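Local structure of putative 3-hydroxybutyryl-CoA dehydratase (Rhodopseudomonas palustris, 3HIN) at residues 156-161 against 165-170; 175-180 against 185-190; 216-221 against 239-244; 43-48 against 96-101. The protein probably acts as a lyase of the enoyl-CoA hydratase/isomerase family, consistent with the hydration or dehydration of acyl-CoA thioesters. One frame throughout, in Å; residues are numbered along the deposited sequence.

Interaction 1. Residues 156-161 against 165-170; sequences VRLPRL and ARMADM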
# COMPACT_ATOMS: atom_id res chain seq x y z
N VAL A 156 -10.24 -1.21 -3.90
CA VAL A 156 -10.15 -1.40 -2.40
C VAL A 156 -11.44 -2.02 -1.90
O VAL A 156 -11.42 -2.97 -1.15
CB VAL A 156 -9.90 -0.06 -1.67
CG1 VAL A 156 -10.15 -0.17 -0.13
CG2 VAL A 156 -8.49 0.40 -2.01
N ARG A 157 -12.58 -1.48 -2.30
CA ARG A 157 -13.85 -1.92 -1.72
C ARG A 157 -14.35 -3.17 -2.37
O ARG A 157 -14.90 -4.04 -1.71
CB ARG A 157 -14.92 -0.83 -1.87
CG ARG A 157 -14.51 0.40 -1.09
CD ARG A 157 -15.77 1.35 -0.98
NE ARG A 157 -15.34 2.51 -0.20
CZ ARG A 157 -14.79 3.62 -0.72
NH1 ARG A 157 -14.68 3.80 -2.06
NH2 ARG A 157 -14.41 4.57 0.11
N LEU A 158 -14.19 -3.27 -3.67
CA LEU A 158 -14.83 -4.41 -4.35
C LEU A 158 -14.18 -5.78 -4.01
O LEU A 158 -14.89 -6.75 -3.70
CB LEU A 158 -14.86 -4.21 -5.85
CG LEU A 158 -15.61 -5.33 -6.61
CD1 LEU A 158 -17.07 -5.46 -6.22
CD2 LEU A 158 -15.60 -5.10 -8.18
N PRO A 159 -12.84 -5.87 -4.04
CA PRO A 159 -12.32 -7.18 -3.70
C PRO A 159 -12.77 -7.60 -2.33
O PRO A 159 -12.81 -8.78 -2.06
CB PRO A 159 -10.78 -6.96 -3.64
CG PRO A 159 -10.51 -5.83 -4.49
CD PRO A 159 -11.78 -4.90 -4.34
N ARG A 160 -13.08 -6.67 -1.43
CA ARG A 160 -13.53 -7.10 -0.08
C ARG A 160 -14.93 -7.72 -0.18
O ARG A 160 -15.31 -8.48 0.66
CB ARG A 160 -13.57 -5.98 0.94
CG ARG A 160 -12.16 -5.51 1.36
CD ARG A 160 -12.21 -4.05 1.98
NE ARG A 160 -11.01 -3.80 2.76
CZ ARG A 160 -9.79 -3.63 2.28
NH1 ARG A 160 -8.74 -3.42 3.11
NH2 ARG A 160 -9.61 -3.56 0.99
N LEU A 161 -15.68 -7.36 -1.23
CA LEU A 161 -17.00 -7.93 -1.41
C LEU A 161 -16.97 -9.25 -2.19
O LEU A 161 -17.69 -10.17 -1.86
CB LEU A 161 -17.91 -6.89 -2.14
CG LEU A 161 -18.14 -5.59 -1.36
CD1 LEU A 161 -19.15 -4.65 -2.10
CD2 LEU A 161 -18.75 -5.98 0.06
N ALA A 165 -9.87 -12.34 -7.48
CA ALA A 165 -9.98 -13.22 -8.64
C ALA A 165 -11.13 -12.83 -9.52
O ALA A 165 -10.93 -12.73 -10.74
CB ALA A 165 -10.08 -14.67 -8.21
N ARG A 166 -12.32 -12.56 -8.94
CA ARG A 166 -13.50 -12.21 -9.76
C ARG A 166 -13.40 -10.79 -10.32
O ARG A 166 -13.86 -10.54 -11.42
CB ARG A 166 -14.84 -12.41 -9.02
CG ARG A 166 -15.12 -13.88 -8.64
CD ARG A 166 -16.61 -14.29 -8.71
NE ARG A 166 -16.71 -15.75 -8.85
CZ ARG A 166 -17.15 -16.40 -9.94
NH1 ARG A 166 -17.20 -17.75 -9.97
NH2 ARG A 166 -17.55 -15.75 -11.03
N MET A 167 -12.78 -9.90 -9.56
CA MET A 167 -12.53 -8.54 -9.99
C MET A 167 -11.56 -8.48 -11.16
O MET A 167 -11.80 -7.79 -12.17
CB MET A 167 -12.11 -7.62 -8.84
CG MET A 167 -11.93 -6.12 -9.37
SD MET A 167 -11.69 -4.97 -8.01
CE MET A 167 -11.76 -3.43 -8.88
N ALA A 168 -10.45 -9.22 -11.02
CA ALA A 168 -9.44 -9.24 -12.03
C ALA A 168 -10.06 -9.75 -13.34
O ALA A 168 -9.83 -9.20 -14.44
CB ALA A 168 -8.29 -10.16 -11.55
N ASP A 169 -10.85 -10.81 -13.25
CA ASP A 169 -11.51 -11.33 -14.45
C ASP A 169 -12.44 -10.30 -15.07
O ASP A 169 -12.39 -10.11 -16.28
CB ASP A 169 -12.21 -12.67 -14.11
CG ASP A 169 -13.21 -13.10 -15.14
OD1 ASP A 169 -12.90 -13.07 -16.35
OD2 ASP A 169 -14.30 -13.55 -14.70
N MET A 170 -13.27 -9.64 -14.27
CA MET A 170 -14.20 -8.56 -14.77
C MET A 170 -13.43 -7.47 -15.55
O MET A 170 -13.84 -7.07 -16.64
CB MET A 170 -14.92 -7.84 -13.60
CG MET A 170 -16.04 -8.52 -13.04
SD MET A 170 -16.62 -7.77 -11.59
CE MET A 170 -17.91 -6.79 -12.43
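The hydrogen bond from R160 NH2 to V156 O, 2.9 Å long with an N-H...O angle of 150°, joins the ends of the helical turn that carries L158 and P159, the residues that meet M167. Within that turn P159 has no N-H to give to the turn before it, which kinks the helix, and R160 N makes just a weak bond to R157 O. The arginine side chain reaches back to the carbonyl of V156. R160 NE forms a salt bridge with E228.

The contact itself is sulfur against carbon. M167 is extended, with CG anti to the backbone N (chi1 -177°), and this sends its thioether across to helix 154-162. There SD lies 3.7 Å from P159 CD and 3.9 Å from L158 CB, against the pyrrolidine ring and the adjoining leucine side chain. L158 CD2 also comes within 4.0 Å of M167 CG. A second methionine, M170, approaches more loosely, its SD 4.4 Å from L158 CD2. L141 packs on both L158 and M167, and C126 backs L158.

The local axes run 9.1 Å apart at 123°, so a long, unbranched methionine suits the span while the compact proline ring lets the sulfur come close. With no hydrogen bond between the segments, the two helices are joined by dispersion forces and burial of apolar surface, a contact without the strict directionality of a polar link.

Interaction 2. Residues 175-180 against 185-190; sequences RVYSAA and HGFSQY
An aromatic cluster of Y177, H185 and F187 ties the short strand 177-178 to the end of helix 179-185 and the loop that follows. Both partners lie on the same side of the Y177 ring plane, near different parts of the ring. Its CE1 approaches H185 CD2 at 3.3 Å, while at the far corner of the ring, from the same side, its CD2 is 3.6 Å from F187 CZ. Neither pair is a regular stack: the ring planes of Y177 and H185 meet at 61°, and those of Y177 and F187 at 48°. With CG beside the backbone N (chi1 -76°), the tyrosine ring extends from its strand to both partners.

A phenol suits this place because its ring can be buried while its hydroxyl probably hydrogen-bonds to R166 NH2; that oxygen also lies over one face of the R175 guanidinium group. F187, wholly apolar, stacks on Y139 as well. G186, with its positive phi, lets the chain leave the helix and turn to F187.

Farther along, one water bridges the segments, donating to A179 O at 2.9 Å and to S188 OG at 2.7 Å. The serine hydroxyl in turn donates to Y190 O at 2.9 Å. S178 N-caps helix 179-185, and E181 OE1 accepts from S178 N, consistent with a capping box. The whole is a compact strand-helix-loop unit of the crotonase fold, closed by an aromatic cluster where the chain returns toward strand 190-192.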
# COMPACT_ATOMS: atom_id res chain seq x y z
N ARG A 175 -16.35 -8.94 -18.15
CA ARG A 175 -17.43 -9.82 -17.77
C ARG A 175 -18.53 -9.05 -17.06
O ARG A 175 -18.23 -8.18 -16.23
CB ARG A 175 -16.96 -10.88 -16.83
CG ARG A 175 -18.06 -11.84 -16.46
CD ARG A 175 -17.42 -13.06 -15.97
NE ARG A 175 -18.30 -14.19 -15.73
CZ ARG A 175 -17.82 -15.28 -15.14
NH1 ARG A 175 -16.52 -15.29 -14.85
NH2 ARG A 175 -18.58 -16.33 -14.88
N VAL A 176 -19.79 -9.37 -17.38
CA VAL A 176 -20.95 -8.79 -16.71
C VAL A 176 -21.64 -9.86 -15.82
O VAL A 176 -21.67 -11.04 -16.13
CB VAL A 176 -21.93 -8.23 -17.76
CG1 VAL A 176 -23.12 -7.51 -17.11
CG2 VAL A 176 -21.17 -7.32 -18.82
N TYR A 177 -22.18 -9.40 -14.69
CA TYR A 177 -22.92 -10.22 -13.76
C TYR A 177 -24.36 -9.66 -13.63
O TYR A 177 -24.57 -8.43 -13.50
CB TYR A 177 -22.20 -10.17 -12.42
CG TYR A 177 -20.90 -11.04 -12.33
CD1 TYR A 177 -20.97 -12.43 -12.38
CD2 TYR A 177 -19.66 -10.49 -12.20
CE1 TYR A 177 -19.82 -13.25 -12.26
CE2 TYR A 177 -18.49 -11.28 -12.11
CZ TYR A 177 -18.60 -12.67 -12.13
OH TYR A 177 -17.52 -13.50 -12.07
N SER A 178 -25.36 -10.53 -13.66
CA SER A 178 -26.71 -10.12 -13.30
C SER A 178 -26.87 -9.92 -11.78
O SER A 178 -26.01 -10.28 -10.96
CB SER A 178 -27.75 -11.21 -13.77
OG SER A 178 -27.40 -12.48 -13.20
N ALA A 179 -28.03 -9.39 -11.41
CA ALA A 179 -28.39 -9.26 -10.01
C ALA A 179 -28.41 -10.67 -9.32
O ALA A 179 -27.90 -10.82 -8.23
CB ALA A 179 -29.72 -8.62 -9.94
N ALA A 180 -29.01 -11.66 -9.98
CA ALA A 180 -29.02 -13.06 -9.45
C ALA A 180 -27.61 -13.64 -9.23
O ALA A 180 -27.28 -14.08 -8.15
CB ALA A 180 -29.83 -13.97 -10.34
N HIS A 185 -22.18 -13.86 -5.61
CA HIS A 185 -20.72 -13.59 -5.59
C HIS A 185 -20.34 -12.51 -4.62
O HIS A 185 -19.13 -12.34 -4.35
CB HIS A 185 -20.15 -13.22 -6.96
CG HIS A 185 -20.44 -14.22 -8.03
ND1 HIS A 185 -20.06 -15.54 -7.93
CD2 HIS A 185 -21.01 -14.07 -9.26
CE1 HIS A 185 -20.40 -16.18 -9.05
NE2 HIS A 185 -20.99 -15.32 -9.87
N GLY A 186 -21.34 -11.78 -4.10
CA GLY A 186 -21.06 -10.82 -3.04
C GLY A 186 -21.36 -9.37 -3.38
O GLY A 186 -21.05 -8.50 -2.60
N PHE A 187 -21.96 -9.10 -4.54
CA PHE A 187 -22.21 -7.75 -4.95
C PHE A 187 -23.26 -7.10 -4.07
O PHE A 187 -23.19 -5.88 -3.85
CB PHE A 187 -22.63 -7.67 -6.41
CG PHE A 187 -21.50 -8.00 -7.38
CD1 PHE A 187 -20.80 -6.98 -8.00
CD2 PHE A 187 -21.15 -9.31 -7.65
CE1 PHE A 187 -19.79 -7.25 -8.93
CE2 PHE A 187 -20.17 -9.59 -8.57
CZ PHE A 187 -19.44 -8.56 -9.19
N SER A 188 -24.25 -7.87 -3.64
CA SER A 188 -25.30 -7.32 -2.81
C SER A 188 -25.65 -8.27 -1.69
O SER A 188 -25.59 -9.50 -1.85
CB SER A 188 -26.55 -6.99 -3.62
OG SER A 188 -27.25 -8.18 -4.10
N GLN A 189 -26.11 -7.76 -0.58
CA GLN A 189 -26.55 -8.65 0.45
C GLN A 189 -27.97 -9.04 0.20
O GLN A 189 -28.42 -10.02 0.70
CB GLN A 189 -26.45 -8.00 1.80
CG GLN A 189 -25.09 -7.63 2.16
CD GLN A 189 -24.86 -6.20 2.02
OE1 GLN A 189 -25.32 -5.59 1.09
NE2 GLN A 189 -24.16 -5.64 2.94
N TYR A 190 -28.68 -8.27 -0.59
CA TYR A 190 -30.07 -8.65 -0.86
C TYR A 190 -30.38 -8.74 -2.36
O TYR A 190 -29.92 -7.92 -3.12
CB TYR A 190 -31.04 -7.64 -0.25
CG TYR A 190 -31.01 -7.56 1.26
CD1 TYR A 190 -31.90 -8.33 2.04
CD2 TYR A 190 -30.10 -6.72 1.93
CE1 TYR A 190 -31.87 -8.27 3.44
CE2 TYR A 190 -30.09 -6.66 3.35
CZ TYR A 190 -30.95 -7.44 4.07
OH TYR A 190 -30.91 -7.43 5.45
O HOH W 1 -26.75 -8.65 -6.71

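Interaction 3. Residues 216-221 against 239-244; sequences NFAVLQ and SLMATV
The F217 ring receives the sulfur of M241 at its edge, in the ring plane, and not over either face. M241 SD stands 5.2 Å from the F217 ring centroid and 83° off the ring normal, with F217 CD2 as its nearest ring atom at 4.0 Å. This is a Met-aromatic contact of the edge type, in which the polarisable sulfur meets the C-H rim.

The methionine is bent to get there. Its CG leaves anti to the backbone N (chi1 -165°), and bends at chi2 (68°) and chi3 then bring SD and CE to the phenylalanine. On the way it passes A218, whose CB is 3.5 Å from M241 CG, tighter than usual for two carbons; SD also lies 3.9 Å from A218 CB. Alanine suits this point because its single methyl lets the backbones approach, A218 CA and M241 CA being 6.6 Å apart. The ring beside it offers the thioether its apolar C-H edge.

M241 also touches A222, one turn on, and V244 meets L214, extending the seam between helices 213-228 and 231-247. Near the protein surface, these successive helices lie side by side, while N216, L220 and Q221 of helix 213-228 pack on the loops at P108, H129 and Y104.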
# COMPACT_ATOMS: atom_id res chain seq x y z
N ASN A 216 -24.48 1.55 15.48
CA ASN A 216 -23.97 2.04 14.22
C ASN A 216 -22.50 2.34 14.30
O ASN A 216 -21.77 1.98 13.39
CB ASN A 216 -24.68 3.27 13.63
CG ASN A 216 -26.12 3.00 13.34
OD1 ASN A 216 -26.56 1.84 13.15
ND2 ASN A 216 -26.91 4.07 13.40
N PHE A 217 -22.05 3.00 15.36
CA PHE A 217 -20.62 3.26 15.40
C PHE A 217 -19.77 1.94 15.29
O PHE A 217 -18.81 1.86 14.50
CB PHE A 217 -20.26 4.01 16.67
CG PHE A 217 -18.85 4.45 16.69
CD1 PHE A 217 -18.47 5.55 15.98
CD2 PHE A 217 -17.89 3.72 17.37
CE1 PHE A 217 -17.13 5.95 15.98
CE2 PHE A 217 -16.53 4.10 17.37
CZ PHE A 217 -16.17 5.21 16.67
N ALA A 218 -20.07 0.97 16.14
CA ALA A 218 -19.26 -0.26 16.28
C ALA A 218 -19.29 -1.04 14.97
O ALA A 218 -18.26 -1.53 14.50
CB ALA A 218 -19.81 -1.13 17.42
N VAL A 219 -20.48 -1.11 14.36
CA VAL A 219 -20.63 -1.89 13.17
C VAL A 219 -20.04 -1.18 11.98
O VAL A 219 -19.28 -1.78 11.22
CB VAL A 219 -22.11 -2.20 12.88
CG1 VAL A 219 -22.26 -2.91 11.55
CG2 VAL A 219 -22.71 -3.03 14.01
N LEU A 220 -20.33 0.10 11.81
CA LEU A 220 -19.90 0.78 10.57
C LEU A 220 -18.42 1.07 10.59
O LEU A 220 -17.75 1.00 9.57
CB LEU A 220 -20.66 2.10 10.40
CG LEU A 220 -22.21 2.06 10.36
CD1 LEU A 220 -22.84 3.49 10.46
CD2 LEU A 220 -22.69 1.38 9.16
N GLN A 221 -17.89 1.43 11.76
CA GLN A 221 -16.51 1.90 11.80
C GLN A 221 -15.58 0.90 12.40
O GLN A 221 -14.51 0.63 11.83
CB GLN A 221 -16.37 3.17 12.66
CG GLN A 221 -17.49 4.20 12.58
CD GLN A 221 -17.45 5.03 11.34
OE1 GLN A 221 -16.45 5.04 10.62
NE2 GLN A 221 -18.58 5.73 11.06
N SER A 239 -13.10 -6.52 22.46
CA SER A 239 -13.48 -6.48 23.90
C SER A 239 -13.69 -5.04 24.31
O SER A 239 -14.61 -4.74 25.03
CB SER A 239 -12.46 -7.14 24.81
OG SER A 239 -12.39 -8.51 24.48
N LEU A 240 -12.83 -4.17 23.82
CA LEU A 240 -12.95 -2.78 24.14
C LEU A 240 -14.22 -2.12 23.53
O LEU A 240 -14.94 -1.44 24.28
CB LEU A 240 -11.69 -2.03 23.71
CG LEU A 240 -10.42 -2.29 24.53
CD1 LEU A 240 -9.19 -1.80 23.72
CD2 LEU A 240 -10.49 -1.63 25.92
N MET A 241 -14.48 -2.31 22.24
CA MET A 241 -15.75 -1.83 21.65
C MET A 241 -16.95 -2.40 22.35
O MET A 241 -17.96 -1.65 22.57
CB MET A 241 -15.89 -2.20 20.17
CG MET A 241 -17.01 -1.42 19.42
SD MET A 241 -16.71 0.37 19.19
CE MET A 241 -17.51 1.08 20.50
N ALA A 242 -16.83 -3.66 22.81
CA ALA A 242 -17.97 -4.34 23.39
C ALA A 242 -18.35 -3.75 24.72
O ALA A 242 -19.57 -3.57 25.01
CB ALA A 242 -17.72 -5.82 23.57
N THR A 243 -17.35 -3.44 25.53
CA THR A 243 -17.58 -2.98 26.87
C THR A 243 -18.13 -1.57 26.87
O THR A 243 -18.98 -1.20 27.72
CB THR A 243 -16.37 -3.18 27.82
OG1 THR A 243 -16.83 -3.02 29.19
CG2 THR A 243 -15.28 -2.16 27.59
N VAL A 244 -17.70 -0.78 25.92
CA VAL A 244 -18.15 0.59 25.82
C VAL A 244 -19.59 0.56 25.42
O VAL A 244 -20.42 1.24 26.03
CB VAL A 244 -17.31 1.37 24.80
CG1 VAL A 244 -17.97 2.71 24.49
CG2 VAL A 244 -15.93 1.64 25.36

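Interaction 4. Residues 43-48 against 96-101; sequences GLMAAL and HRVFDK
Bends at chi2 (-73°) and chi3 (-75°) curl the M45 side chain round, which sets its terminal methyl against V98 and F99 although the residue does not start out aimed at them. M45 CE is 3.7 Å from V98 CB and 3.8 Å from F99 CE1. The sulfur follows, 5.0 Å from the F99 ring centroid in an oblique Met-aromatic contact.

V98 is the centre of the meeting. Its CG2 rests 3.6 Å from the backbone oxygen M45 O, and its CG1 lies 3.9 Å from L48 CD2. A branched, compact valine fits between two helices whose local axes are 9.5 Å apart and inclined at 35°, whereas the longer methionine and leucine reach over from helix 42-51. L124 of helix 120-127 touches both L48 and F99, closing the core beside them.

Away from this interface, R97 NE and NH1 both grip D100 OD1, the latter at 2.9 Å, in a side-on salt bridge that links residues three apart, about one turn, along helix 85-103.

All four residues that touch are buried and apolar, and no hydrogen bond joins the segments. The pairing therefore rests on the hydrophobic effect and close fit, with the R97-D100 salt bridge lying outside it.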
# COMPACT_ATOMS: atom_id res chain seq x y z
N GLY A 43 -20.14 17.69 -10.66
CA GLY A 43 -21.10 18.46 -9.90
C GLY A 43 -22.08 17.53 -9.18
O GLY A 43 -22.64 17.84 -8.12
N LEU A 44 -22.30 16.35 -9.74
CA LEU A 44 -23.22 15.46 -9.07
C LEU A 44 -22.50 14.97 -7.81
O LEU A 44 -23.05 15.05 -6.73
CB LEU A 44 -23.74 14.33 -9.95
CG LEU A 44 -24.50 13.19 -9.24
CD1 LEU A 44 -25.28 12.43 -10.24
CD2 LEU A 44 -23.59 12.21 -8.48
N MET A 45 -21.25 14.58 -7.99
CA MET A 45 -20.39 14.14 -6.91
C MET A 45 -20.25 15.18 -5.84
O MET A 45 -20.31 14.85 -4.65
CB MET A 45 -19.05 13.65 -7.49
CG MET A 45 -19.22 12.32 -8.27
SD MET A 45 -19.51 10.89 -7.15
CE MET A 45 -17.80 10.83 -6.64
N ALA A 46 -20.07 16.44 -6.23
CA ALA A 46 -19.99 17.53 -5.24
C ALA A 46 -21.31 17.73 -4.49
O ALA A 46 -21.32 17.90 -3.25
CB ALA A 46 -19.53 18.82 -5.87
N ALA A 47 -22.42 17.67 -5.22
CA ALA A 47 -23.76 17.74 -4.61
C ALA A 47 -23.94 16.59 -3.65
O ALA A 47 -24.51 16.80 -2.61
CB ALA A 47 -24.89 17.69 -5.65
N LEU A 48 -23.51 15.39 -4.05
CA LEU A 48 -23.52 14.20 -3.19
C LEU A 48 -22.73 14.38 -1.87
O LEU A 48 -23.25 14.16 -0.81
CB LEU A 48 -22.94 13.00 -3.96
CG LEU A 48 -22.97 11.64 -3.26
CD1 LEU A 48 -24.42 11.37 -2.76
CD2 LEU A 48 -22.50 10.45 -4.20
N HIS A 96 -12.45 10.17 -4.12
CA HIS A 96 -12.33 9.40 -2.92
C HIS A 96 -12.93 10.17 -1.73
O HIS A 96 -13.54 9.56 -0.82
CB HIS A 96 -10.88 9.05 -2.64
CG HIS A 96 -10.34 8.01 -3.57
ND1 HIS A 96 -9.17 7.35 -3.32
CD2 HIS A 96 -10.76 7.58 -4.79
CE1 HIS A 96 -8.91 6.51 -4.31
NE2 HIS A 96 -9.86 6.63 -5.23
N ARG A 97 -12.78 11.49 -1.73
CA ARG A 97 -13.27 12.20 -0.56
C ARG A 97 -14.79 12.17 -0.51
O ARG A 97 -15.39 12.15 0.61
CB ARG A 97 -12.76 13.65 -0.49
CG ARG A 97 -11.26 13.77 -0.46
CD ARG A 97 -10.60 13.30 0.91
NE ARG A 97 -10.54 11.82 1.06
CZ ARG A 97 -9.62 11.04 0.48
NH1 ARG A 97 -9.67 9.72 0.68
NH2 ARG A 97 -8.69 11.55 -0.33
N VAL A 98 -15.43 12.14 -1.68
CA VAL A 98 -16.88 12.00 -1.72
C VAL A 98 -17.28 10.62 -1.14
O VAL A 98 -18.11 10.52 -0.30
CB VAL A 98 -17.45 12.08 -3.14
CG1 VAL A 98 -18.96 11.78 -3.09
CG2 VAL A 98 -17.14 13.45 -3.85
N PHE A 99 -16.64 9.54 -1.60
CA PHE A 99 -17.03 8.20 -1.13
C PHE A 99 -16.70 7.95 0.33
O PHE A 99 -17.31 7.09 0.98
CB PHE A 99 -16.40 7.13 -2.02
CG PHE A 99 -16.97 7.10 -3.42
CD1 PHE A 99 -18.26 7.61 -3.65
CD2 PHE A 99 -16.24 6.56 -4.49
CE1 PHE A 99 -18.83 7.58 -4.97
CE2 PHE A 99 -16.78 6.52 -5.79
CZ PHE A 99 -18.09 7.00 -6.02
N ASP A 100 -15.70 8.67 0.87
CA ASP A 100 -15.42 8.53 2.30
C ASP A 100 -16.67 8.95 3.08
O ASP A 100 -16.93 8.42 4.15
CB ASP A 100 -14.25 9.42 2.74
CG ASP A 100 -12.88 8.80 2.51
OD1 ASP A 100 -11.95 9.61 2.44
OD2 ASP A 100 -12.69 7.55 2.36
N LYS A 101 -17.42 9.94 2.59
CA LYS A 101 -18.62 10.36 3.35
C LYS A 101 -19.72 9.29 3.29
O LYS A 101 -20.63 9.33 4.07
CB LYS A 101 -19.19 11.65 2.74
CG LYS A 101 -18.17 12.77 2.66
CD LYS A 101 -17.75 13.22 4.01
CE LYS A 101 -17.58 14.76 4.00
NZ LYS A 101 -17.54 15.25 5.44

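Interactions 1 and 2 follow one another in the chain, with centres 12 Å apart, and touch directly: R166 NH2 lies 2.5 Å from Y177 OH, a probable hydrogen bond, and D169 OD2 forms a 2.8 Å salt bridge with R175 NH1. Interaction 1 also reaches interaction 4, where R157 NH1 packs 3.7 Å from F99 CB, although their centres are 22 Å apart. Interactions 2 and 4 lie on opposite sides of the chain's centre. Interaction 3 stands apart near the surface; its nearest atoms are about 7 Å from interaction 4 and about 10 Å from interaction 1. None of the four contacts includes a bound ligand; together they join helices and loops of one crotonase-like fold.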